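Local coordinates for protein putative L-alanine-DL-glutamate epimerase (Burkholderia xenovorans, PDB 3GO2) that probably acts as a magnesium-dependent racemase or epimerase of the mandelate racemase/muconate lactonizing enzyme family, at residues A[11-22]-A[379-389]. Numbering follows the deposited sequence.
Sequences LCCDAGWRNYHF and PVEEAILAHPP
I384 O is gripped twice: a bridging water donates to it at 2.8 Å and also donates to C12 O, and H387 N also bonds to it. The contact packs the C-terminal segment 379-389 onto the first β-hairpin of the N-terminal domain of an enolase-superfamily protein. Strands 5-14 and 19-27 form the hairpin; helix 381-386 lies against strand 5-14, an edge strand of the three-stranded antiparallel sheet within this chain. The backbone N of D14 gives H387 O a nearly straight hydrogen bond of 2.7 Å, with the donor tilted 27° out of the carbonyl plane. A second water joins D14 OD2 to H387 ND1, meeting the imidazole at its edge. The other ring nitrogen, NE2, bonds to E354 OE1, and W351 stacks on H387, so the imidazole is held from several directions.

I384 carries much of the apolar contact with the hairpin. With CG1 anti to the carbonyl carbon (chi1 -74°), its CD1 reaches L11 CD2 at 3.7 Å and also touches the F22 ring obliquely. Its other branch, CG2, rests against C13 CB. P379 CB sits over one face of F22 in a CH-pi contact, while C13 SG lies at the ring edge. At the last modelled residue, P389 CB lies in van der Waals contact with N19 OD1 at 3.3 Å, and P389 CG packs on C12 SG at 3.7 Å.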
# COMPACT_ATOMS: atom_id res chain seq x y z
N LEU A 11 44.38 4.04 -20.77
CA LEU A 11 45.41 3.03 -20.98
C LEU A 11 44.84 1.65 -20.71
O LEU A 11 43.87 1.50 -19.97
CB LEU A 11 46.62 3.26 -20.07
CG LEU A 11 47.46 4.54 -20.18
CD1 LEU A 11 46.70 5.86 -19.85
CD2 LEU A 11 48.68 4.41 -19.25
N CYS A 12 45.45 0.64 -21.29
CA CYS A 12 44.96 -0.75 -21.13
C CYS A 12 46.14 -1.71 -21.11
O CYS A 12 47.12 -1.51 -21.82
CB CYS A 12 44.00 -1.05 -22.27
SG CYS A 12 43.24 -2.68 -22.22
N CYS A 13 46.09 -2.74 -20.26
CA CYS A 13 47.12 -3.76 -20.25
C CYS A 13 46.55 -5.14 -20.00
O CYS A 13 45.42 -5.30 -19.50
CB CYS A 13 48.20 -3.42 -19.21
SG CYS A 13 47.69 -3.64 -17.49
N ASP A 14 47.34 -6.14 -20.35
CA ASP A 14 46.94 -7.54 -20.16
C ASP A 14 46.82 -7.87 -18.68
O ASP A 14 47.70 -7.53 -17.89
CB ASP A 14 48.02 -8.46 -20.75
CG ASP A 14 47.62 -9.90 -20.71
OD1 ASP A 14 46.53 -10.20 -21.22
OD2 ASP A 14 48.36 -10.71 -20.14
N ALA A 15 45.72 -8.55 -18.33
CA ALA A 15 45.54 -9.12 -16.98
C ALA A 15 45.19 -10.62 -17.07
O ALA A 15 44.47 -11.17 -16.24
CB ALA A 15 44.47 -8.31 -16.18
N GLY A 16 45.70 -11.29 -18.10
CA GLY A 16 45.63 -12.75 -18.21
C GLY A 16 44.42 -13.19 -18.98
O GLY A 16 44.51 -13.46 -20.19
N TRP A 17 43.27 -13.25 -18.30
CA TRP A 17 42.00 -13.68 -18.88
C TRP A 17 41.06 -12.50 -19.12
O TRP A 17 39.91 -12.66 -19.52
CB TRP A 17 41.33 -14.69 -17.94
CG TRP A 17 41.10 -14.15 -16.57
CD1 TRP A 17 42.01 -14.06 -15.57
CD2 TRP A 17 39.87 -13.63 -16.05
NE1 TRP A 17 41.43 -13.51 -14.45
CE2 TRP A 17 40.12 -13.23 -14.72
CE3 TRP A 17 38.59 -13.45 -16.57
CZ2 TRP A 17 39.13 -12.69 -13.90
CZ3 TRP A 17 37.61 -12.91 -15.77
CH2 TRP A 17 37.89 -12.52 -14.45
N ARG A 18 41.59 -11.30 -18.87
CA ARG A 18 40.91 -10.06 -19.05
C ARG A 18 41.99 -8.97 -19.13
O ARG A 18 43.17 -9.24 -18.97
CB ARG A 18 39.96 -9.79 -17.88
CG ARG A 18 40.69 -9.77 -16.55
CD ARG A 18 39.75 -9.48 -15.38
NE ARG A 18 40.48 -9.58 -14.11
CZ ARG A 18 39.95 -9.31 -12.92
NH1 ARG A 18 38.67 -8.93 -12.81
NH2 ARG A 18 40.71 -9.43 -11.83
N ASN A 19 41.56 -7.74 -19.36
CA ASN A 19 42.47 -6.61 -19.33
C ASN A 19 42.17 -5.71 -18.16
O ASN A 19 41.05 -5.72 -17.63
CB ASN A 19 42.33 -5.80 -20.61
CG ASN A 19 42.73 -6.60 -21.83
OD1 ASN A 19 43.72 -7.33 -21.80
ND2 ASN A 19 41.97 -6.45 -22.91
N TYR A 20 43.15 -4.91 -17.79
CA TYR A 20 42.91 -3.79 -16.90
C TYR A 20 42.84 -2.53 -17.73
O TYR A 20 43.51 -2.43 -18.74
CB TYR A 20 44.04 -3.59 -15.93
CG TYR A 20 44.23 -4.64 -14.87
CD1 TYR A 20 43.19 -5.46 -14.42
CD2 TYR A 20 45.46 -4.76 -14.23
CE1 TYR A 20 43.40 -6.39 -13.43
CE2 TYR A 20 45.66 -5.67 -13.24
CZ TYR A 20 44.62 -6.48 -12.84
OH TYR A 20 44.85 -7.38 -11.82
N HIS A 21 42.05 -1.56 -17.28
CA HIS A 21 41.98 -0.26 -17.92
C HIS A 21 42.18 0.86 -16.91
O HIS A 21 41.82 0.72 -15.75
CB HIS A 21 40.61 -0.05 -18.58
CG HIS A 21 40.25 -1.09 -19.60
ND1 HIS A 21 40.30 -0.83 -20.95
CD2 HIS A 21 39.80 -2.36 -19.47
CE1 HIS A 21 39.90 -1.90 -21.62
NE2 HIS A 21 39.60 -2.84 -20.74
N PHE A 22 42.72 1.98 -17.38
CA PHE A 22 43.04 3.11 -16.52
C PHE A 22 42.68 4.40 -17.18
O PHE A 22 42.76 4.51 -18.41
CB PHE A 22 44.55 3.12 -16.17
CG PHE A 22 45.04 1.84 -15.63
CD1 PHE A 22 44.88 1.53 -14.30
CD2 PHE A 22 45.65 0.91 -16.46
CE1 PHE A 22 45.31 0.30 -13.81
CE2 PHE A 22 46.10 -0.31 -15.96
CZ PHE A 22 45.91 -0.62 -14.65
N PRO A 379 49.47 3.40 -11.30
CA PRO A 379 49.92 2.56 -12.40
C PRO A 379 51.25 3.06 -12.93
O PRO A 379 51.53 4.25 -12.87
CB PRO A 379 48.80 2.71 -13.45
CG PRO A 379 47.63 3.21 -12.67
CD PRO A 379 48.19 4.06 -11.60
N VAL A 380 52.05 2.13 -13.44
CA VAL A 380 53.38 2.43 -13.98
C VAL A 380 53.34 2.30 -15.50
O VAL A 380 53.13 1.21 -16.03
CB VAL A 380 54.43 1.50 -13.38
CG1 VAL A 380 55.85 1.80 -13.97
CG2 VAL A 380 54.43 1.65 -11.82
N GLU A 381 53.50 3.42 -16.20
CA GLU A 381 53.31 3.43 -17.65
C GLU A 381 54.20 2.48 -18.42
O GLU A 381 53.73 1.82 -19.34
CB GLU A 381 53.37 4.86 -18.19
CG GLU A 381 52.11 5.56 -17.77
CD GLU A 381 52.21 7.03 -17.72
OE1 GLU A 381 51.66 7.63 -18.66
OE2 GLU A 381 52.78 7.57 -16.72
N GLU A 382 55.49 2.43 -18.10
CA GLU A 382 56.38 1.50 -18.79
C GLU A 382 55.92 0.04 -18.60
O GLU A 382 55.99 -0.79 -19.53
CB GLU A 382 57.83 1.68 -18.32
CG GLU A 382 58.82 0.81 -19.09
CD GLU A 382 60.26 1.06 -18.73
OE1 GLU A 382 60.54 1.84 -17.79
OE2 GLU A 382 61.12 0.50 -19.47
N ALA A 383 55.45 -0.27 -17.39
CA ALA A 383 55.04 -1.65 -17.07
C ALA A 383 53.74 -2.00 -17.80
O ALA A 383 53.58 -3.11 -18.30
CB ALA A 383 54.89 -1.84 -15.58
N ILE A 384 52.82 -1.04 -17.91
CA ILE A 384 51.60 -1.22 -18.71
C ILE A 384 51.98 -1.61 -20.13
O ILE A 384 51.39 -2.50 -20.72
CB ILE A 384 50.75 0.06 -18.69
CG1 ILE A 384 50.07 0.18 -17.32
CG2 ILE A 384 49.72 0.07 -19.83
CD1 ILE A 384 49.40 1.50 -17.07
N LEU A 385 52.98 -0.94 -20.68
CA LEU A 385 53.33 -1.20 -22.08
C LEU A 385 54.12 -2.49 -22.26
O LEU A 385 54.22 -2.99 -23.38
CB LEU A 385 54.07 -0.02 -22.68
CG LEU A 385 53.20 1.24 -22.85
CD1 LEU A 385 54.09 2.47 -23.14
CD2 LEU A 385 52.10 1.07 -23.88
N ALA A 386 54.67 -3.03 -21.17
CA ALA A 386 55.36 -4.32 -21.21
C ALA A 386 54.37 -5.47 -21.20
O ALA A 386 54.77 -6.64 -21.43
CB ALA A 386 56.31 -4.46 -20.05
N HIS A 387 53.10 -5.14 -20.95
CA HIS A 387 51.99 -6.11 -20.92
C HIS A 387 50.84 -5.71 -21.85
O HIS A 387 49.70 -5.43 -21.44
CB HIS A 387 51.52 -6.26 -19.46
CG HIS A 387 52.56 -6.89 -18.59
ND1 HIS A 387 52.81 -8.24 -18.62
CD2 HIS A 387 53.47 -6.35 -17.75
CE1 HIS A 387 53.79 -8.52 -17.77
NE2 HIS A 387 54.21 -7.39 -17.23
N PRO A 388 51.12 -5.68 -23.16
CA PRO A 388 50.10 -5.30 -24.13
C PRO A 388 48.86 -6.21 -24.05
O PRO A 388 49.02 -7.41 -23.84
CB PRO A 388 50.83 -5.47 -25.47
CG PRO A 388 51.93 -6.39 -25.19
CD PRO A 388 52.37 -6.11 -23.80
N PRO A 389 47.64 -5.65 -24.19
CA PRO A 389 46.40 -6.42 -24.06
C PRO A 389 46.04 -7.23 -25.30
O PRO A 389 46.91 -7.51 -26.12
CB PRO A 389 45.35 -5.34 -23.82
CG PRO A 389 45.86 -4.14 -24.46
CD PRO A 389 47.37 -4.22 -24.40
O HOH W 1 49.62 -2.01 -22.83
O HOH W 2 51.15 -9.94 -20.11